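Local coordinates for ATP-dependent DNA helicase PIF1 (Candida albicans, PDB 7OTJ), which couples ATP hydrolysis to 5'-3' movement along single-stranded DNA, unwinding duplexes and probably G-quadruplexes to help keep nuclear and mitochondrial genomes stable, at a contact of chain A with DNA. Coordinates in Å, arbitrary orientation; residue numbers count along the deposited sequence, not the author numbering.

A contact of chain A with DNA. Residues 56, 151, 238, 240, 451, 453-454, 471. With nucleotides of chain B.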
ATOM      1  N   THR A  56      -2.468  -1.992  -3.203  1.00 42.07           N
ATOM      2  CA  THR A  56      -2.067  -2.504  -1.900  1.00 39.15           C
ATOM      3  C   THR A  56      -2.644  -1.635  -0.787  1.00 46.20           C
ATOM      4  O   THR A  56      -3.024  -0.480  -1.002  1.00 43.56           O
ATOM      5  CB  THR A  56      -0.540  -2.560  -1.766  1.00 38.55           C
ATOM      6  OG1 THR A  56      -0.005  -1.233  -1.857  1.00 50.82           O
ATOM      7  CG2 THR A  56       0.059  -3.411  -2.862  1.00 38.47           C
ATOM      8  N   VAL A 151       1.018  -9.654  -8.653  1.00 43.11           N
ATOM      9  CA  VAL A 151       1.608 -10.798  -7.967  1.00 60.25           C
ATOM     10  C   VAL A 151       1.012 -12.086  -8.524  1.00 64.60           C
ATOM     11  O   VAL A 151      -0.213 -12.239  -8.598  1.00 62.14           O
ATOM     12  CB  VAL A 151       1.402 -10.690  -6.449  1.00 62.85           C
ATOM     13  CG1 VAL A 151       1.880 -11.962  -5.760  1.00 48.14           C
ATOM     14  CG2 VAL A 151       2.149  -9.471  -5.903  1.00 46.18           C
ATOM     15  N   ALA A 238      13.258  -7.964  -0.230  1.00 50.32           N
ATOM     16  CA  ALA A 238      12.379  -8.570  -1.221  1.00 46.72           C
ATOM     17  C   ALA A 238      11.382  -9.529  -0.584  1.00 55.43           C
ATOM     18  O   ALA A 238      10.241  -9.635  -1.045  1.00 49.47           O
ATOM     19  CB  ALA A 238      13.204  -9.298  -2.281  1.00 51.83           C
ATOM     20  N   ARG A 240       9.581 -11.703   2.959  1.00 55.41           N
ATOM     21  CA  ARG A 240       9.064 -11.441   4.294  1.00 55.30           C
ATOM     22  C   ARG A 240       9.972 -12.031   5.358  1.00 59.00           C
ATOM     23  O   ARG A 240      10.147 -11.425   6.420  1.00 67.95           O
ATOM     24  CB  ARG A 240       7.649 -11.997   4.425  1.00 52.52           C
ATOM     25  CG  ARG A 240       6.601 -11.027   3.915  1.00 66.40           C
ATOM     26  CD  ARG A 240       5.201 -11.599   3.997  1.00 75.27           C
ATOM     27  NE  ARG A 240       5.036 -12.755   3.126  1.00 69.09           N
ATOM     28  CZ  ARG A 240       3.913 -13.449   3.013  1.00 69.24           C
ATOM     29  NH1 ARG A 240       2.818 -13.101   3.669  1.00 78.94           N
ATOM     30  NH2 ARG A 240       3.890 -14.521   2.227  1.00 73.79           N
ATOM     31  N   SER A 451       8.596  -4.808   3.241  1.00 46.11           N
ATOM     32  CA  SER A 451       8.792  -5.431   1.942  1.00 40.92           C
ATOM     33  C   SER A 451       8.827  -4.367   0.851  1.00 46.93           C
ATOM     34  O   SER A 451       8.165  -3.329   0.944  1.00 46.41           O
ATOM     35  CB  SER A 451       7.690  -6.453   1.653  1.00 49.26           C
ATOM     36  OG  SER A 451       6.428  -5.836   1.449  1.00 51.50           O
ATOM     37  N   HIS A 453       7.505  -4.615  -1.953  1.00 43.72           N
ATOM     38  CA  HIS A 453       6.149  -4.532  -2.487  1.00 42.54           C
ATOM     39  C   HIS A 453       5.334  -3.479  -1.750  1.00 43.74           C
ATOM     40  O   HIS A 453       4.750  -2.584  -2.372  1.00 46.48           O
ATOM     41  CB  HIS A 453       5.467  -5.898  -2.400  1.00 44.99           C
ATOM     42  CG  HIS A 453       5.657  -6.748  -3.616  1.00 44.74           C
ATOM     43  ND1 HIS A 453       6.822  -7.444  -3.866  1.00 51.37           N
ATOM     44  CD2 HIS A 453       4.831  -7.006  -4.657  1.00 39.39           C
ATOM     45  CE1 HIS A 453       6.702  -8.097  -5.008  1.00 50.90           C
ATOM     46  NE2 HIS A 453       5.504  -7.847  -5.508  1.00 49.30           N
ATOM     47  N   LYS A 454       5.348  -3.524  -0.418  1.00 47.28           N
ATOM     48  CA  LYS A 454       4.563  -2.586   0.369  1.00 45.70           C
ATOM     49  C   LYS A 454       5.197  -1.204   0.427  1.00 45.12           C
ATOM     50  O   LYS A 454       4.519  -0.242   0.797  1.00 51.36           O
ATOM     51  CB  LYS A 454       4.351  -3.129   1.790  1.00 48.02           C
ATOM     52  CG  LYS A 454       3.389  -4.324   1.871  1.00 56.09           C
ATOM     53  CD  LYS A 454       3.220  -4.857   3.299  1.00 61.45           C
ATOM     54  CE  LYS A 454       2.856  -3.745   4.284  1.00 78.27           C
ATOM     55  NZ  LYS A 454       2.834  -4.188   5.715  1.00 74.53           N
ATOM     56  N   PHE A 471      13.656 -10.887  -6.840  1.00 60.99           N
ATOM     57  CA  PHE A 471      13.243 -11.969  -7.719  1.00 60.13           C
ATOM     58  C   PHE A 471      12.316 -11.521  -8.839  1.00 62.16           C
ATOM     59  O   PHE A 471      11.978 -12.342  -9.697  1.00 58.93           O
ATOM     60  CB  PHE A 471      12.543 -13.071  -6.905  1.00 60.71           C
ATOM     61  CG  PHE A 471      11.366 -12.574  -6.108  1.00 71.40           C
ATOM     62  CD1 PHE A 471      10.094 -12.535  -6.667  1.00 66.83           C
ATOM     63  CD2 PHE A 471      11.532 -12.128  -4.804  1.00 63.26           C
ATOM     64  CE1 PHE A 471       9.014 -12.066  -5.937  1.00 59.81           C
ATOM     65  CE2 PHE A 471      10.449 -11.658  -4.071  1.00 62.55           C
ATOM     66  CZ  PHE A 471       9.193 -11.628  -4.640  1.00 59.88           C
TER
ATOM     67  P    DT B   2       7.360 -13.888   0.023  1.00 59.82           P
ATOM     68  OP1  DT B   2       8.595 -13.615   0.793  1.00 71.41           O
ATOM     69  OP2  DT B   2       6.393 -14.905   0.494  1.00 68.46           O
ATOM     70  O5'  DT B   2       6.597 -12.495  -0.164  1.00 60.58           O
ATOM     71  C5'  DT B   2       7.334 -11.311  -0.460  1.00 60.57           C
ATOM     72  C4'  DT B   2       6.612 -10.456  -1.486  1.00 51.42           C
ATOM     73  O4'  DT B   2       6.704 -11.089  -2.776  1.00 59.91           O
ATOM     74  C3'  DT B   2       5.134 -10.245  -1.203  1.00 51.83           C
ATOM     75  O3'  DT B   2       4.962  -8.996  -0.564  1.00 49.80           O
ATOM     76  C2'  DT B   2       4.471 -10.259  -2.585  1.00 52.62           C
ATOM     77  C1'  DT B   2       5.473 -10.998  -3.474  1.00 61.82           C
ATOM     78  N1   DT B   2       5.049 -12.382  -3.863  1.00 52.67           N
ATOM     79  C2   DT B   2       5.143 -12.766  -5.183  1.00 61.84           C
ATOM     80  O2   DT B   2       5.534 -12.023  -6.068  1.00 63.43           O
ATOM     81  N3   DT B   2       4.748 -14.054  -5.435  1.00 54.52           N
ATOM     82  C4   DT B   2       4.290 -14.980  -4.517  1.00 56.24           C
ATOM     83  O4   DT B   2       3.959 -16.116  -4.844  1.00 61.04           O
ATOM     84  C5   DT B   2       4.230 -14.518  -3.150  1.00 56.10           C
ATOM     85  C7   DT B   2       3.750 -15.437  -2.065  1.00 61.11           C
ATOM     86  C6   DT B   2       4.611 -13.257  -2.891  1.00 54.35           C
ATOM     87  P    DT B   3       3.946  -8.847   0.668  1.00 55.63           P
ATOM     88  OP1  DT B   3       4.394  -7.687   1.479  1.00 49.90           O
ATOM     89  OP2  DT B   3       3.812 -10.183   1.297  1.00 56.61           O
ATOM     90  O5'  DT B   3       2.548  -8.492  -0.035  1.00 57.84           O
ATOM     91  C5'  DT B   3       2.440  -7.320  -0.832  1.00 53.60           C
ATOM     92  C4'  DT B   3       1.195  -7.339  -1.716  1.00 54.41           C
ATOM     93  O4'  DT B   3       1.290  -8.413  -2.672  1.00 62.65           O
ATOM     94  C3'  DT B   3      -0.117  -7.563  -0.992  1.00 54.98           C
ATOM     95  O3'  DT B   3      -0.637  -6.320  -0.556  1.00 47.27           O
ATOM     96  C2'  DT B   3      -1.003  -8.182  -2.077  1.00 56.62           C
ATOM     97  C1'  DT B   3      -0.001  -8.927  -2.957  1.00 64.12           C
ATOM     98  N1   DT B   3       0.029 -10.396  -2.730  1.00 67.80           N
ATOM     99  C2   DT B   3      -0.755 -11.213  -3.507  1.00 66.92           C
ATOM    100  O2   DT B   3      -1.501 -10.792  -4.370  1.00 60.18           O
ATOM    101  N3   DT B   3      -0.635 -12.552  -3.229  1.00 67.37           N
ATOM    102  C4   DT B   3       0.185 -13.138  -2.272  1.00 68.84           C
ATOM    103  O4   DT B   3       0.228 -14.353  -2.089  1.00 69.44           O
ATOM    104  C5   DT B   3       0.985 -12.219  -1.499  1.00 73.19           C
ATOM    105  C7   DT B   3       1.911 -12.731  -0.431  1.00 65.44           C
ATOM    106  C6   DT B   3       0.873 -10.910  -1.767  1.00 72.19           C
ATOM    107  P    DT B   4      -1.685  -6.276   0.661  1.00 52.73           P
ATOM    108  OP1  DT B   4      -1.955  -4.858   0.999  1.00 44.71           O
ATOM    109  OP2  DT B   4      -1.185  -7.216   1.687  1.00 51.47           O
ATOM    110  O5'  DT B   4      -3.034  -6.857   0.028  1.00 51.97           O
ATOM    111  C5'  DT B   4      -3.725  -6.090  -0.943  1.00 45.44           C
ATOM    112  C4'  DT B   4      -4.848  -6.884  -1.583  1.00 47.83           C
ATOM    113  O4'  DT B   4      -4.303  -7.941  -2.400  1.00 53.51           O
ATOM    114  C3'  DT B   4      -5.770  -7.586  -0.609  1.00 43.48           C
ATOM    115  O3'  DT B   4      -6.746  -6.679  -0.163  1.00 48.86           O
ATOM    116  C2'  DT B   4      -6.375  -8.681  -1.487  1.00 44.50           C
ATOM    117  C1'  DT B   4      -5.210  -9.033  -2.419  1.00 51.65           C
ATOM    118  N1   DT B   4      -4.476 -10.292  -2.030  1.00 54.18           N
ATOM    119  C2   DT B   4      -4.586 -11.396  -2.837  1.00 52.05           C
ATOM    120  O2   DT B   4      -5.244 -11.408  -3.858  1.00 64.72           O
ATOM    121  N3   DT B   4      -3.892 -12.494  -2.409  1.00 59.87           N
ATOM    122  C4   DT B   4      -3.114 -12.602  -1.275  1.00 60.86           C
ATOM    123  O4   DT B   4      -2.532 -13.637  -0.979  1.00 62.93           O
ATOM    124  C5   DT B   4      -3.034 -11.413  -0.464  1.00 62.83           C
ATOM    125  C7   DT B   4      -2.212 -11.416   0.791  1.00 53.54           C
ATOM    126  C6   DT B   4      -3.710 -10.322  -0.875  1.00 60.86           C
TER
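Three unpaired thymidines, DT2 to DT4, thread the single-strand channel of this SF1 helicase core, held by their phosphates and sugars, with an aliphatic wedge between the bases of DT2 and DT3. Arg240 reaches along the backbone from DT2 to DT3. Its CB stands 4.1 Å from OP1 of DT2, the oxygen to which its own backbone N donates a nearly straight hydrogen bond. CG, anti to the carbonyl carbon, and CD then pass OP2 of DT3, and the bend at chi3 (-65°) turns the guanidinium back between the two phosphates. NE forms a salt bridge with OP2 of DT3 at 3.4 Å, while NH2 donates a charged hydrogen bond to OP2 of DT2 at 3.1 Å, in the guanidinium plane (166° at H). The methyl C7 of DT3 lies over one guanidinium face, near its rim, so the group touches both charge and base. Ser451 holds its OG in the crowded position between backbone N and carbonyl carbon and donates it to OP1 of DT3 at 2.8 Å; the backbone N of Lys454 donates to that same OG, fixing its rotation. The Lys454 chain runs past this phosphate with CG and CD. His453 lays its ring flat against the DT2 sugar, C2' sitting 3.7 Å over the ring centre, and Phe471 presents its edge, CZ, to the deoxyribose O4' of DT2 in plane. Val151 inserts CG1, anti to its backbone N (chi1 174°), between neighbouring bases: it lies over the face of DT2 and, at 3.7 Å from the centroid, over that of DT3. The methyl sits between the two base faces in place of direct stacking; contacts to phosphates, sugars and base faces would be expected to depend little on sequence. Thr56 brushes the DT4 phosphate through CA and CB. The patch gathers the start of helix 240-253, strand 449-451 with the short helix 452-455, and loops carrying Thr56, Val151 and Phe471, lining the DNA channel.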